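Local coordinates for uncharacterized protein (PDB 4H0A), which is of unknown function but belongs to the CAP family of cysteine-rich secretory proteins, joining a CAP domain to a CAP-associated N-terminal region, at residues G259-D262 against T267-T270. Residues are numbered along the deposited sequence; the frame is centred on the assembly and turned at random.
Sequences GQLD and TYKT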
loop_
_atom_site.group_PDB
_atom_site.type_symbol
_atom_site.label_atom_id
_atom_site.label_comp_id
_atom_site.label_asym_id
_atom_site.label_seq_id
_atom_site.Cartn_x
_atom_site.Cartn_y
_atom_site.Cartn_z
ATOM N N GLY A 259 -18.902 -3.843 21.861
ATOM C CA GLY A 259 -18.990 -3.304 23.211
ATOM C C GLY A 259 -18.510 -1.868 23.284
ATOM O O GLY A 259 -19.123 -1.051 23.974
ATOM N N GLN A 260 -17.411 -1.546 22.566
ATOM C CA GLN A 260 -16.870 -0.187 22.527
ATOM C C GLN A 260 -17.803 0.755 21.749
ATOM O O GLN A 260 -17.892 1.925 22.111
ATOM C CB GLN A 260 -15.451 -0.151 21.933
ATOM C CG GLN A 260 -14.363 -0.494 22.942
ATOM C CD GLN A 260 -12.984 -0.497 22.314
ATOM O OE1 GLN A 260 -12.501 -1.524 21.825
ATOM N NE2 GLN A 260 -12.320 0.653 22.290
ATOM N N LEU A 261 -18.499 0.266 20.703
ATOM C CA LEU A 261 -19.434 1.105 19.938
ATOM C C LEU A 261 -20.640 1.492 20.795
ATOM O O LEU A 261 -21.043 2.655 20.786
ATOM C CB LEU A 261 -19.908 0.402 18.658
ATOM C CG LEU A 261 -18.866 0.300 17.549
ATOM C CD1 LEU A 261 -19.205 -0.814 16.585
ATOM C CD2 LEU A 261 -18.744 1.603 16.789
ATOM N N ASP A 262 -21.191 0.525 21.551
ATOM C CA ASP A 262 -22.327 0.748 22.453
ATOM C C ASP A 262 -21.922 1.642 23.629
ATOM O O ASP A 262 -22.670 2.553 23.977
ATOM C CB ASP A 262 -22.886 -0.589 22.969
ATOM C CG ASP A 262 -23.495 -1.465 21.887
ATOM O OD1 ASP A 262 -23.225 -1.209 20.692
ATOM O OD2 ASP A 262 -24.220 -2.420 22.237
ATOM N N THR A 267 -24.350 4.947 16.833
ATOM C CA THR A 267 -25.502 4.275 16.212
ATOM C C THR A 267 -25.031 3.630 14.904
ATOM O O THR A 267 -24.276 4.256 14.160
ATOM C CB THR A 267 -26.660 5.264 15.993
ATOM O OG1 THR A 267 -26.214 6.335 15.159
ATOM C CG2 THR A 267 -27.209 5.818 17.307
ATOM N N TYR A 268 -25.444 2.381 14.637
ATOM C CA TYR A 268 -25.029 1.657 13.430
ATOM C C TYR A 268 -25.915 0.448 13.147
ATOM O O TYR A 268 -26.558 -0.071 14.060
ATOM C CB TYR A 268 -23.574 1.171 13.576
ATOM C CG TYR A 268 -23.375 0.151 14.681
ATOM C CD1 TYR A 268 -23.319 0.541 16.014
ATOM C CD2 TYR A 268 -23.254 -1.203 14.395
ATOM C CE1 TYR A 268 -23.155 -0.392 17.036
ATOM C CE2 TYR A 268 -23.095 -2.147 15.408
ATOM C CZ TYR A 268 -23.040 -1.738 16.729
ATOM O OH TYR A 268 -22.865 -2.681 17.718
ATOM N N LYS A 269 -25.901 -0.026 11.890
ATOM C CA LYS A 269 -26.625 -1.232 11.475
ATOM C C LYS A 269 -25.665 -2.421 11.513
ATOM O O LYS A 269 -25.986 -3.449 12.108
ATOM C CB LYS A 269 -27.241 -1.066 10.077
ATOM C CG LYS A 269 -28.381 -0.056 10.044
ATOM C CD LYS A 269 -29.133 -0.041 8.705
ATOM C CE LYS A 269 -28.873 1.200 7.889
ATOM N NZ LYS A 269 -29.732 1.261 6.680
ATOM N N THR A 270 -24.485 -2.277 10.885
ATOM C CA THR A 270 -23.451 -3.316 10.861
ATOM C C THR A 270 -22.062 -2.700 11.020
ATOM O O THR A 270 -21.872 -1.495 10.818
ATOM C CB THR A 270 -23.521 -4.146 9.572
ATOM O OG1 THR A 270 -23.383 -3.285 8.443
ATOM C CG2 THR A 270 -24.805 -4.969 9.470
#
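The ring of Tyr268 carries the methyl CD1 of Leu261 over one face and the carboxylate oxygen OD1 of Asp262 at its edge, close to the ring plane. Leu261 CD1 stands 4.1 Å from the ring centroid of Tyr268 and 17° off the ring normal, a CH-pi contact displaced toward the rim, nearest CZ. The same side chain also touches the ring through its stem: Leu261 CB lies 3.7 Å from Tyr268 CE1. Asp262 approaches from the phenol end: Tyr268 OH donates a weak, 3.3 Å hydrogen bond to Asp262 OD1, and the carboxylate is turned 43° from the ring plane. With CB of Tyr268 directed at the helix and CG between the backbone N and the carbonyl carbon (chi1 64°), the ring lies alongside Leu261 and its hydroxyl reaches Asp262. Neighbouring residues of one helical turn thus divide the tyrosine, an apolar one taking one face and an acidic one the hydroxyl. Leu261 is buried, resting also on Leu231 and Ile234 of helix 229-242 and on Leu321 of strand 315-322, a residue that Tyr268 also touches. The contact packs the C-terminal turn of helix 254-263 against the loop leading into strand 270-277, within the alpha-beta-alpha sandwich of the CAP domain.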